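Local coordinates for peptide methionine sulfoxide reductase MSRA (Corynebacterium diphtheriae, PDB 4D7L), which reduces methionine (S)-S-oxide in proteins back to methionine, probably as a repair enzyme for proteins damaged by oxidation, at residues 49-54 and 79-84. Numbering follows the deposited sequence.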
ATOM      1  N   GLN A  49      14.665  -0.203  11.241  1.00 27.06           N
ATOM      2  CA  GLN A  49      15.092   0.894  12.092  1.00 24.08           C
ATOM      3  C   GLN A  49      13.877   1.757  12.389  1.00 19.51           C
ATOM      4  O   GLN A  49      12.895   1.710  11.652  1.00 21.56           O
ATOM      5  CB  GLN A  49      16.189   1.715  11.407  1.00 36.03           C
ATOM      6  CG  GLN A  49      17.440   0.920  11.129  1.00 49.78           C
ATOM      7  CD  GLN A  49      18.059   0.382  12.411  1.00 60.45           C
ATOM      8  OE1 GLN A  49      18.481   1.147  13.285  1.00 58.22           O
ATOM      9  NE2 GLN A  49      18.088  -0.943  12.543  1.00 63.99           N
ATOM     10  N   PRO A  50      13.928   2.536  13.475  1.00 19.39           N
ATOM     11  CA  PRO A  50      12.841   3.464  13.787  1.00 24.96           C
ATOM     12  C   PRO A  50      12.522   4.366  12.612  1.00 23.68           C
ATOM     13  O   PRO A  50      13.433   4.740  11.868  1.00 24.12           O
ATOM     14  CB  PRO A  50      13.398   4.277  14.956  1.00 22.90           C
ATOM     15  CG  PRO A  50      14.356   3.356  15.625  1.00 29.66           C
ATOM     16  CD  PRO A  50      14.980   2.553  14.510  1.00 23.56           C
ATOM     17  N   HIS A  51      11.239   4.660  12.440  1.00 19.55           N
ATOM     18  CA  HIS A  51      10.727   5.508  11.365  1.00 19.01           C
ATOM     19  C   HIS A  51      11.549   6.806  11.275  1.00 17.35           C
ATOM     20  O   HIS A  51      11.751   7.488  12.281  1.00 19.66           O
ATOM     21  CB  HIS A  51       9.258   5.831  11.639  1.00 15.94           C
ATOM     22  CG  HIS A  51       8.490   6.326  10.451  1.00 19.21           C
ATOM     23  ND1 HIS A  51       8.523   7.644  10.040  1.00 19.20           N
ATOM     24  CD2 HIS A  51       7.597   5.702   9.648  1.00 15.14           C
ATOM     25  CE1 HIS A  51       7.713   7.799   9.006  1.00 18.68           C
ATOM     26  NE2 HIS A  51       7.148   6.631   8.739  1.00 21.75           N
ATOM     27  N   ALA A  52      12.004   7.142  10.070  1.00 21.33           N
ATOM     28  CA  ALA A  52      12.904   8.276   9.867  1.00 21.78           C
ATOM     29  C   ALA A  52      12.271   9.615  10.238  1.00 23.92           C
ATOM     30  O   ALA A  52      12.975  10.589  10.531  1.00 19.54           O
ATOM     31  CB  ALA A  52      13.397   8.303   8.414  1.00 20.45           C
ATOM     32  N   VAL A  53      10.944   9.686  10.210  1.00 17.26           N
ATOM     33  CA  VAL A  53      10.270  10.945  10.576  1.00 16.85           C
ATOM     34  C   VAL A  53       9.599  10.843  11.950  1.00 17.25           C
ATOM     35  O   VAL A  53       9.698  11.732  12.798  1.00 18.96           O
ATOM     36  CB  VAL A  53       9.208  11.315   9.508  1.00 21.75           C
ATOM     37  CG1 VAL A  53       8.557  12.661   9.850  1.00 25.04           C
ATOM     38  CG2 VAL A  53       9.879  11.392   8.122  1.00 19.96           C
ATOM     39  N   LEU A  54       8.892   9.740  12.150  1.00 19.16           N
ATOM     40  CA  LEU A  54       8.061   9.572  13.342  1.00 18.68           C
ATOM     41  C   LEU A  54       8.840   9.001  14.536  1.00 26.11           C
ATOM     42  O   LEU A  54       8.427   9.147  15.687  1.00 25.41           O
ATOM     43  CB  LEU A  54       6.865   8.673  13.005  1.00 18.70           C
ATOM     44  CG  LEU A  54       5.908   9.148  11.911  1.00 26.05           C
ATOM     45  CD1 LEU A  54       4.766   8.139  11.670  1.00 22.05           C
ATOM     46  CD2 LEU A  54       5.335  10.515  12.259  1.00 32.85           C
ATOM     47  N   LEU A  79       2.344  10.320   2.319  1.00 20.38           N
ATOM     48  CA  LEU A  79       0.969  10.784   2.535  1.00 17.48           C
ATOM     49  C   LEU A  79       0.458  10.359   3.902  1.00 17.67           C
ATOM     50  O   LEU A  79      -0.140  11.148   4.656  1.00 18.05           O
ATOM     51  CB  LEU A  79       0.048  10.211   1.448  1.00 20.16           C
ATOM     52  CG  LEU A  79      -1.433  10.557   1.619  1.00 26.66           C
ATOM     53  CD1 LEU A  79      -1.657  12.020   1.208  1.00 31.28           C
ATOM     54  CD2 LEU A  79      -2.302   9.600   0.833  1.00 26.39           C
ATOM     55  N   PHE A  80       0.704   9.102   4.239  1.00 14.35           N
ATOM     56  CA  PHE A  80       0.171   8.613   5.504  1.00 15.08           C
ATOM     57  C   PHE A  80       1.013   8.971   6.726  1.00 18.72           C
ATOM     58  O   PHE A  80       0.430   9.285   7.772  1.00 19.10           O
ATOM     59  CB  PHE A  80      -0.063   7.095   5.416  1.00 17.20           C
ATOM     60  CG  PHE A  80      -1.285   6.757   4.616  1.00 22.02           C
ATOM     61  CD1 PHE A  80      -2.545   7.021   5.146  1.00 19.05           C
ATOM     62  CD2 PHE A  80      -1.186   6.254   3.323  1.00 23.33           C
ATOM     63  CE1 PHE A  80      -3.698   6.770   4.406  1.00 23.04           C
ATOM     64  CE2 PHE A  80      -2.342   5.976   2.569  1.00 24.98           C
ATOM     65  CZ  PHE A  80      -3.597   6.245   3.109  1.00 19.88           C
ATOM     66  N   TRP A  81       2.349   9.005   6.637  1.00 18.58           N
ATOM     67  CA  TRP A  81       3.081   9.356   7.868  1.00 17.73           C
ATOM     68  C   TRP A  81       2.852  10.822   8.212  1.00 18.27           C
ATOM     69  O   TRP A  81       3.029  11.227   9.358  1.00 23.88           O
ATOM     70  CB  TRP A  81       4.605   9.034   7.821  1.00 15.61           C
ATOM     71  CG  TRP A  81       5.521   9.981   7.078  1.00 15.37           C
ATOM     72  CD1 TRP A  81       5.772  11.309   7.355  1.00 19.15           C
ATOM     73  CD2 TRP A  81       6.416   9.619   6.023  1.00 16.36           C
ATOM     74  NE1 TRP A  81       6.720  11.808   6.468  1.00 19.73           N
ATOM     75  CE2 TRP A  81       7.136  10.782   5.651  1.00 16.08           C
ATOM     76  CE3 TRP A  81       6.665   8.414   5.337  1.00 17.24           C
ATOM     77  CZ2 TRP A  81       8.079  10.783   4.610  1.00 19.91           C
ATOM     78  CZ3 TRP A  81       7.598   8.412   4.295  1.00 13.95           C
ATOM     79  CH2 TRP A  81       8.306   9.588   3.951  1.00 16.06           C
ATOM     80  N   GLU A  82       2.442  11.616   7.229  1.00 14.90           N
ATOM     81  CA  GLU A  82       2.123  13.024   7.493  1.00 20.14           C
ATOM     82  C   GLU A  82       0.686  13.240   7.956  1.00 27.55           C
ATOM     83  O   GLU A  82       0.285  14.362   8.242  1.00 23.77           O
ATOM     84  CB  GLU A  82       2.406  13.863   6.242  1.00 19.39           C
ATOM     85  CG  GLU A  82       3.932  13.969   5.997  1.00 21.13           C
ATOM     86  CD  GLU A  82       4.318  14.830   4.803  1.00 36.23           C
ATOM     87  OE1 GLU A  82       3.427  15.181   3.992  1.00 34.52           O
ATOM     88  OE2 GLU A  82       5.533  15.125   4.676  1.00 32.34           O
ATOM     89  N   THR A  83      -0.079  12.167   8.072  1.00 19.60           N
ATOM     90  CA  THR A  83      -1.467  12.292   8.520  1.00 22.49           C
ATOM     91  C   THR A  83      -1.597  12.314  10.033  1.00 21.28           C
ATOM     92  O   THR A  83      -1.095  11.416  10.692  1.00 21.14           O
ATOM     93  CB  THR A  83      -2.303  11.130   7.984  1.00 23.30           C
ATOM     94  OG1 THR A  83      -2.255  11.151   6.558  1.00 21.08           O
ATOM     95  CG2 THR A  83      -3.752  11.258   8.451  1.00 23.59           C
ATOM     96  N   PRO A  84      -2.275  13.333  10.596  1.00 24.32           N
ATOM     97  CA  PRO A  84      -2.454  13.335  12.053  1.00 22.77           C
ATOM     98  C   PRO A  84      -3.146  12.053  12.540  1.00 22.25           C
ATOM     99  O   PRO A  84      -4.141  11.612  11.954  1.00 27.26           O
ATOM    100  CB  PRO A  84      -3.324  14.572  12.302  1.00 26.44           C
ATOM    101  CG  PRO A  84      -3.056  15.469  11.098  1.00 24.53           C
ATOM    102  CD  PRO A  84      -2.894  14.503   9.955  1.00 24.55           C
TER
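The indole of W81 offers one face to H51 and V53, which sit side by side on it. H51 comes edge first, in an offset edge-to-face pair. Its ring centroid is 5.2 Å from that of the five-membered ring of W81, and the planes stand at 80°. CE1 of H51 leads, 3.5 Å from CB of W81 and also close to CG. V53 covers the pyrrole side of the same face. Its CB makes a CH-pi contact, 4.2 Å from the centroid of the five-membered ring and 23° off the normal. CG2 of V53 reaches on to CE2 of W81 at 3.7 Å. The imidazole of H51 has L54 CG over one of its faces, toward the rim. V53 CA and W81 CD2 lie at its edge, in plane. L54 also extends to the helix end, where its CD1 is 4.0 Å from CB of W81.

No hydrogen bond crosses the contact; it is held by ring and apolar packing. The polar bonds instead fix the imidazole. H51 ND1 accepts from two backbone amides of its own turn, V53 N at 3.2 Å and L54 N at 3.0 Å. Both donors are tilted from the ring plane. With chi1 at -162°, CG of H51 lies beside its own carbonyl carbon, and the ring reaches toward W81 while ND1 faces these amides. NE2 is hydrogen-bonded to T89 OG1, so both ring nitrogens have partners.

The side chain of W81 is about 11 Å from that of C72, the predicted active-site residue just before this helix, so the packing does not touch it. The contact joins the loop before strand 64-69 to the C-terminal end of helix 73-81. T89 ties H51 to strand 86-94. H219 of helix 217-220 touches both V53 and W81, and F80 packs on helix 128-137.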